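Side-chain contacts in prephenate dehydrogenase (Corynebacterium glutamicum ATCC 13032, PDB 3KTD), which probably catalyses the NAD+- or NADP+-dependent oxidation of prephenate, a step on the route to tyrosine: residues F97-V101 against S102-A106; V149-D152 against Q153-G157; L240-A243 against M244-N248. All coordinates share one frame; numbering follows the deposited sequence.

Contact 1 (F97-V101 against S102-A106); sequences FTDVV and SVKTA
An Asx turn at Asp99 opens the loop that leads from strand 97-99 into helix 105-113 of a Rossmann-type beta-alpha-beta unit, and a salt bridge from Asp99 to Lys104 spans the same bend. Asp99 OD2 accepts the backbone N-H of Val101 (N to OD2 3.0 Å), which defines the turn. That donor arrives from above the carboxylate plane, while Lys104 NZ takes the syn lone pair of Asp99 OD2 at 2.6 Å. The carboxylate is put there by chi1 of 78°, with CG held between the backbone N and the carbonyl carbon. Lys104 comes from the opposite direction on a chain bent at chi2, chi3 and chi4, folding back over the turn instead of stretching away from it. Its ammonium thereby gathers two carbonyl oxygens as well: NZ lies 2.9 Å from Val101 O and 3.2 Å from Val103 O, the latter bond reached from above the carbonyl plane. Three acceptors thus grip the ammonium of this buried lysine, which ties Asp99, Val101 and Val103 to one group. The other carboxylate oxygen, Asp99 OD1, bonds to Tyr120 OH on the next strand. Around the loop, Val101 packs on Met78 and Ile81 of helix 78-91 and Val100 on Val73 of strand 71-74, while helix 187-214 reaches in with Asp191, which accepts from Lys104 N and is hydrogen-bonded to Thr105 OG1.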
loop_
_atom_site.group_PDB
_atom_site.type_symbol
_atom_site.label_atom_id
_atom_site.label_comp_id
_atom_site.label_asym_id
_atom_site.label_seq_id
_atom_site.Cartn_x
_atom_site.Cartn_y
_atom_site.Cartn_z
ATOM N N PHE A 97 0.765 -32.753 14.364
ATOM C CA PHE A 97 1.405 -31.882 13.387
ATOM C C PHE A 97 0.583 -30.660 12.982
ATOM O O PHE A 97 -0.643 -30.676 13.027
ATOM C CB PHE A 97 1.772 -32.685 12.133
ATOM C CG PHE A 97 0.592 -33.208 11.393
ATOM C CD1 PHE A 97 0.011 -34.421 11.757
ATOM C CD2 PHE A 97 0.047 -32.488 10.331
ATOM C CE1 PHE A 97 -1.096 -34.912 11.069
ATOM C CE2 PHE A 97 -1.057 -32.963 9.640
ATOM C CZ PHE A 97 -1.632 -34.182 10.007
ATOM N N THR A 98 1.282 -29.610 12.554
ATOM C CA THR A 98 0.651 -28.372 12.126
ATOM C C THR A 98 1.288 -27.857 10.841
ATOM O O THR A 98 2.375 -28.291 10.475
ATOM C CB THR A 98 0.742 -27.308 13.227
ATOM O OG1 THR A 98 0.018 -26.140 12.826
ATOM C CG2 THR A 98 2.188 -26.952 13.530
ATOM N N ASP A 99 0.596 -26.954 10.150
ATOM C CA ASP A 99 1.100 -26.360 8.909
ATOM C C ASP A 99 1.192 -24.844 9.064
ATOM O O ASP A 99 0.819 -24.310 10.096
ATOM C CB ASP A 99 0.189 -26.700 7.731
ATOM C CG ASP A 99 -1.067 -25.849 7.694
ATOM O OD1 ASP A 99 -1.885 -25.950 8.628
ATOM O OD2 ASP A 99 -1.240 -25.089 6.718
ATOM N N VAL A 100 1.666 -24.152 8.033
ATOM C CA VAL A 100 1.833 -22.694 8.097
ATOM C C VAL A 100 1.220 -21.932 6.905
ATOM O O VAL A 100 1.444 -20.734 6.741
ATOM C CB VAL A 100 3.310 -22.358 8.172
ATOM C CG1 VAL A 100 3.938 -23.054 9.378
ATOM C CG2 VAL A 100 3.988 -22.763 6.874
ATOM N N VAL A 101 0.401 -22.617 6.115
ATOM C CA VAL A 101 -0.063 -22.081 4.840
ATOM C C VAL A 101 -1.149 -21.009 4.941
ATOM O O VAL A 101 -2.057 -21.081 5.755
ATOM C CB VAL A 101 -0.519 -23.237 3.926
ATOM C CG1 VAL A 101 -1.085 -22.725 2.617
ATOM C CG2 VAL A 101 0.662 -24.184 3.669
ATOM N N SER A 102 -1.013 -20.018 4.069
ATOM C CA SER A 102 -1.924 -18.875 3.904
ATOM C C SER A 102 -3.406 -19.216 3.788
ATOM O O SER A 102 -4.238 -18.415 4.192
ATOM C CB SER A 102 -1.483 -18.073 2.663
ATOM O OG SER A 102 -0.969 -18.923 1.629
ATOM N N VAL A 103 -3.727 -20.376 3.214
ATOM C CA VAL A 103 -5.110 -20.852 3.074
ATOM C C VAL A 103 -5.262 -22.093 3.945
ATOM O O VAL A 103 -4.335 -22.888 4.047
ATOM C CB VAL A 103 -5.448 -21.196 1.609
ATOM C CG1 VAL A 103 -6.905 -21.600 1.468
ATOM C CG2 VAL A 103 -5.162 -20.013 0.720
ATOM N N LYS A 104 -6.429 -22.260 4.563
ATOM C CA LYS A 104 -6.640 -23.313 5.568
ATOM C C LYS A 104 -7.653 -24.388 5.178
ATOM O O LYS A 104 -7.461 -25.561 5.506
ATOM C CB LYS A 104 -7.049 -22.665 6.891
ATOM C CG LYS A 104 -5.886 -22.063 7.648
ATOM C CD LYS A 104 -5.182 -23.121 8.464
ATOM C CE LYS A 104 -3.696 -23.033 8.331
ATOM N NZ LYS A 104 -3.254 -23.402 6.968
ATOM N N THR A 105 -8.731 -24.014 4.497
ATOM C CA THR A 105 -9.730 -25.003 4.108
ATOM C C THR A 105 -9.116 -26.067 3.205
ATOM O O THR A 105 -9.375 -27.261 3.382
ATOM C CB THR A 105 -10.940 -24.376 3.393
ATOM O OG1 THR A 105 -11.622 -23.495 4.290
ATOM C CG2 THR A 105 -11.920 -25.455 2.918
ATOM N N ALA A 106 -8.296 -25.640 2.247
ATOM C CA ALA A 106 -7.694 -26.579 1.304
ATOM C C ALA A 106 -6.831 -27.628 2.022
ATOM O O ALA A 106 -6.804 -28.802 1.620
ATOM C CB ALA A 106 -6.886 -25.835 0.255
#

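Contact 2 (V149-D152 against Q153-G157); sequences VTFD and QLFDG
Between Phe151 and Asp156 the backbone coils into a tight turn, with Leu154 N donating to Phe151 O (3.2 Å) while Asp152 O takes both Phe155 N (2.9 Å) and Asp156 N (3.0 Å). The two donors of that shared oxygen come differently: Asp156 N lies nearly in line with the C=O bond, Phe155 N well above the carbonyl plane. The coil brings Phe151 and Phe155 together rim to rim, neither ring lying over the other's face. Planes stand 79° apart, and Phe155 CE2 approaches the edge of the Phe151 ring at CE2, 3.8 Å away. Phe151 CB also meets Leu154 CD1 at 4.2 Å. Asp156, with CG between its backbone N and carbonyl carbon (chi1 70°), keeps its carboxylate beside the Asp152 carbonyl without bonding to it; OD2 is instead hydrogen-bonded to Tyr108 OH and OD1 to Thr158 OG1. Asp152 OD2 itself accepts Val187 N, and Gln153, bent at chi2, donates from NE2 to Gln117 O. This loop follows strand 146-149 and precedes helix 162-177, whose Trp164 touches Gln153 and Leu154; helix 324-334 packs against it too, with Leu328 on Phe151 and Leu154 and Ile329 on Phe155.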
loop_
_atom_site.group_PDB
_atom_site.type_symbol
_atom_site.label_atom_id
_atom_site.label_comp_id
_atom_site.label_asym_id
_atom_site.label_seq_id
_atom_site.Cartn_x
_atom_site.Cartn_y
_atom_site.Cartn_z
ATOM N N VAL A 149 -4.241 -20.088 14.995
ATOM C CA VAL A 149 -4.269 -21.511 15.320
ATOM C C VAL A 149 -5.717 -21.977 15.232
ATOM O O VAL A 149 -6.594 -21.401 15.867
ATOM C CB VAL A 149 -3.717 -21.800 16.719
ATOM C CG1 VAL A 149 -3.961 -23.254 17.091
ATOM C CG2 VAL A 149 -2.245 -21.468 16.768
ATOM N N THR A 150 -5.962 -23.021 14.450
ATOM C CA THR A 150 -7.316 -23.517 14.243
ATOM C C THR A 150 -7.800 -24.443 15.356
ATOM O O THR A 150 -7.029 -24.872 16.213
ATOM C CB THR A 150 -7.427 -24.244 12.910
ATOM O OG1 THR A 150 -6.508 -25.346 12.900
ATOM C CG2 THR A 150 -7.117 -23.285 11.763
ATOM N N PHE A 151 -9.101 -24.719 15.324
ATOM C CA PHE A 151 -9.765 -25.566 16.312
ATOM C C PHE A 151 -11.074 -26.169 15.775
ATOM O O PHE A 151 -12.020 -26.372 16.526
ATOM C CB PHE A 151 -10.041 -24.760 17.599
ATOM C CG PHE A 151 -10.967 -23.575 17.406
ATOM C CD1 PHE A 151 -10.473 -22.343 16.996
ATOM C CD2 PHE A 151 -12.327 -23.687 17.659
ATOM C CE1 PHE A 151 -11.324 -21.254 16.826
ATOM C CE2 PHE A 151 -13.184 -22.602 17.487
ATOM C CZ PHE A 151 -12.683 -21.387 17.070
ATOM N N ASP A 152 -11.123 -26.489 14.487
ATOM C CA ASP A 152 -12.365 -26.989 13.884
ATOM C C ASP A 152 -12.827 -28.310 14.502
ATOM O O ASP A 152 -14.030 -28.537 14.655
ATOM C CB ASP A 152 -12.223 -27.172 12.367
ATOM C CG ASP A 152 -11.813 -25.899 11.658
ATOM O OD1 ASP A 152 -10.622 -25.523 11.751
ATOM O OD2 ASP A 152 -12.678 -25.293 10.987
ATOM N N GLN A 153 -11.867 -29.168 14.858
ATOM C CA GLN A 153 -12.161 -30.485 15.423
ATOM C C GLN A 153 -13.082 -30.430 16.647
ATOM O O GLN A 153 -13.814 -31.383 16.912
ATOM C CB GLN A 153 -10.875 -31.241 15.781
ATOM C CG GLN A 153 -10.070 -31.801 14.594
ATOM C CD GLN A 153 -9.096 -30.797 13.998
ATOM O OE1 GLN A 153 -9.343 -29.593 14.009
ATOM N NE2 GLN A 153 -7.985 -31.296 13.466
ATOM N N LEU A 154 -13.045 -29.325 17.385
ATOM C CA LEU A 154 -13.908 -29.154 18.549
ATOM C C LEU A 154 -15.359 -28.868 18.209
ATOM O O LEU A 154 -16.211 -29.087 19.055
ATOM C CB LEU A 154 -13.394 -28.023 19.448
ATOM C CG LEU A 154 -12.009 -28.234 20.067
ATOM C CD1 LEU A 154 -11.599 -26.990 20.824
ATOM C CD2 LEU A 154 -11.968 -29.476 20.968
ATOM N N PHE A 155 -15.649 -28.382 16.999
ATOM C CA PHE A 155 -17.030 -27.986 16.627
ATOM C C PHE A 155 -17.622 -28.592 15.354
ATOM O O PHE A 155 -18.757 -28.289 15.015
ATOM C CB PHE A 155 -17.129 -26.459 16.529
ATOM C CG PHE A 155 -16.963 -25.774 17.842
ATOM C CD1 PHE A 155 -18.064 -25.544 18.659
ATOM C CD2 PHE A 155 -15.702 -25.393 18.286
ATOM C CE1 PHE A 155 -17.915 -24.932 19.889
ATOM C CE2 PHE A 155 -15.542 -24.772 19.515
ATOM C CZ PHE A 155 -16.654 -24.542 20.317
ATOM N N ASP A 156 -16.879 -29.433 14.648
ATOM C CA ASP A 156 -17.405 -30.076 13.444
ATOM C C ASP A 156 -17.620 -31.561 13.735
ATOM O O ASP A 156 -17.523 -31.993 14.892
ATOM C CB ASP A 156 -16.476 -29.831 12.232
ATOM C CG ASP A 156 -15.135 -30.573 12.327
ATOM O OD1 ASP A 156 -14.867 -31.238 13.353
ATOM O OD2 ASP A 156 -14.351 -30.489 11.351
ATOM N N GLY A 157 -17.892 -32.341 12.691
ATOM C CA GLY A 157 -18.137 -33.771 12.840
ATOM C C GLY A 157 -16.940 -34.644 13.193
ATOM O O GLY A 157 -17.013 -35.860 13.043
#

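Contact 3 (L240-A243 against M244-N248)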
loop_
_atom_site.group_PDB
_atom_site.type_symbol
_atom_site.label_atom_id
_atom_site.label_comp_id
_atom_site.label_asym_id
_atom_site.label_seq_id
_atom_site.Cartn_x
_atom_site.Cartn_y
_atom_site.Cartn_z
ATOM N N LEU A 240 3.435 -17.872 -6.037
ATOM C CA LEU A 240 2.799 -17.756 -4.717
ATOM C C LEU A 240 1.459 -17.026 -4.774
ATOM O O LEU A 240 0.485 -17.484 -4.170
ATOM C CB LEU A 240 3.746 -17.067 -3.721
ATOM C CG LEU A 240 5.089 -17.799 -3.578
ATOM C CD1 LEU A 240 5.988 -17.139 -2.527
ATOM C CD2 LEU A 240 4.854 -19.283 -3.262
ATOM N N VAL A 241 1.412 -15.908 -5.499
ATOM C CA VAL A 241 0.174 -15.130 -5.639
ATOM C C VAL A 241 -0.935 -16.014 -6.197
ATOM O O VAL A 241 -2.085 -15.923 -5.765
ATOM C CB VAL A 241 0.352 -13.894 -6.553
ATOM C CG1 VAL A 241 -0.947 -13.112 -6.650
ATOM C CG2 VAL A 241 1.458 -12.994 -6.036
ATOM N N ARG A 242 -0.576 -16.879 -7.142
ATOM C CA ARG A 242 -1.516 -17.851 -7.718
ATOM C C ARG A 242 -1.926 -18.926 -6.722
ATOM O O ARG A 242 -3.094 -19.319 -6.691
ATOM C CB ARG A 242 -0.915 -18.536 -8.946
ATOM C CG ARG A 242 -0.770 -17.645 -10.183
ATOM C CD ARG A 242 -0.162 -18.427 -11.340
ATOM N NE ARG A 242 -1.028 -19.537 -11.735
ATOM C CZ ARG A 242 -0.643 -20.587 -12.459
ATOM N NH1 ARG A 242 0.614 -20.697 -12.891
ATOM N NH2 ARG A 242 -1.524 -21.539 -12.754
ATOM N N ALA A 243 -0.962 -19.408 -5.932
ATOM C CA ALA A 243 -1.207 -20.443 -4.912
ATOM C C ALA A 243 -2.268 -19.968 -3.929
ATOM O O ALA A 243 -3.327 -20.606 -3.794
ATOM C CB ALA A 243 0.085 -20.786 -4.168
HETATM N N MSE A 244 -1.971 -18.843 -3.267
HETATM C CA MSE A 244 -2.907 -18.168 -2.372
HETATM C C MSE A 244 -4.306 -18.106 -2.980
HETATM O O MSE A 244 -5.246 -18.761 -2.512
HETATM C CB MSE A 244 -2.478 -16.706 -2.143
HETATM C CG MSE A 244 -1.283 -16.424 -1.243
HETATM SE SE MSE A 244 -1.064 -14.477 -1.242
HETATM C CE MSE A 244 0.682 -14.292 -0.339
ATOM N N CYS A 245 -4.420 -17.331 -4.054
ATOM C CA CYS A 245 -5.716 -17.011 -4.637
ATOM C C CYS A 245 -6.470 -18.200 -5.169
ATOM O O CYS A 245 -7.682 -18.293 -4.975
ATOM C CB CYS A 245 -5.541 -15.980 -5.743
ATOM S SG CYS A 245 -4.756 -14.493 -5.122
ATOM N N GLU A 246 -5.762 -19.107 -5.840
ATOM C CA GLU A 246 -6.408 -20.284 -6.429
ATOM C C GLU A 246 -6.878 -21.253 -5.345
ATOM O O GLU A 246 -7.994 -21.774 -5.419
ATOM C CB GLU A 246 -5.490 -20.955 -7.453
ATOM C CG GLU A 246 -5.287 -20.102 -8.706
ATOM C CD GLU A 246 -4.089 -20.500 -9.547
ATOM O OE1 GLU A 246 -3.186 -21.195 -9.041
ATOM O OE2 GLU A 246 -4.037 -20.093 -10.724
ATOM N N SER A 247 -6.041 -21.461 -4.325
ATOM C CA SER A 247 -6.418 -22.276 -3.154
ATOM C C SER A 247 -7.699 -21.768 -2.494
ATOM O O SER A 247 -8.495 -22.558 -2.000
ATOM C CB SER A 247 -5.316 -22.245 -2.091
ATOM O OG SER A 247 -4.065 -22.684 -2.591
ATOM N N ASN A 248 -7.879 -20.447 -2.489
ATOM C CA ASN A 248 -9.000 -19.802 -1.810
ATOM C C ASN A 248 -9.929 -19.040 -2.771
ATOM O O ASN A 248 -10.477 -17.998 -2.425
ATOM C CB ASN A 248 -8.426 -18.845 -0.753
ATOM C CG ASN A 248 -9.436 -18.441 0.294
ATOM O OD1 ASN A 248 -10.375 -19.177 0.587
ATOM N ND2 ASN A 248 -9.236 -17.264 0.877
#
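Arg242 and Glu246, one helical turn apart, make the charged part of this contact. Arg242 NE points its N-H at Glu246 OE2 over 3.2 Å with an N-H...O angle of 163°. The oxygen sits at the edge of the guanidinium, close to its plane, while the donor meets OE2 on the syn side but somewhat out of the carboxylate plane; the two flat groups are almost perpendicular, at 88°. A bend at chi3 (62°) in the otherwise extended Arg242 chain swings NE toward its partner. Both residues also face the second subunit: Arg242 NH1 forms a salt bridge with Glu278 of that subunit, and Glu246 OE2 accepts the backbone N of its Ile277. The pair is therefore part of the dimer interface, with one carboxylate oxygen serving both chains, as expected of the dimerization domain of this family. Backbone bonds from N-H groups to the carbonyls four residues back mark helix 238-247 as alpha-helical: Met244 N to Leu240 O at 2.9 Å, Cys245 N to Val241 O at 3.2 Å, Glu246 N to Arg242 O at 2.8 Å. Ala243 O carries a double load, accepting Ser247 N (2.9 Å) and also Ser247 OG, which come from opposite faces of the carbonyl plane; the hydroxyl folds back along its own helix. Packing within the segments is slight. Val241 CG1 and Cys245 SG form an apolar pair at 4.3 Å, and the selenomethionine at Met244 runs extended, its CG in van der Waals contact with the carbonyl Leu240 O (3.6 Å), to rest on His199 and His202 of helix 187-214. At the C-terminal end Asn248 leaves helical geometry, its N bonded to Met244 O at 3.1 Å and its ND2 to Asp191 O and His199 ND1.

Overall arrangement
Following the chain, contact 1 shapes the loop between strand 97-99 and helix 105-113, contact 2 shapes the turn after strand 146-149, and contact 3 runs along most of helix 238-247 and out of its C-terminal end. Each joins neighbouring residues, so all three come in series and none nests in or crosses another. Contact 1 lies beside both others. Lys104 CD packs on Thr150 CG2 of 149-152 at 3.8 Å, linking two loops of the nucleotide-binding domain. On another flank, Val103 CG2 meets Ser247 CB at 3.6 Å, and Ser102 touches Met244, which brings that domain against the dimerization helices. Contacts 2 and 3 do not touch, their nearest atoms being about 12 Å apart.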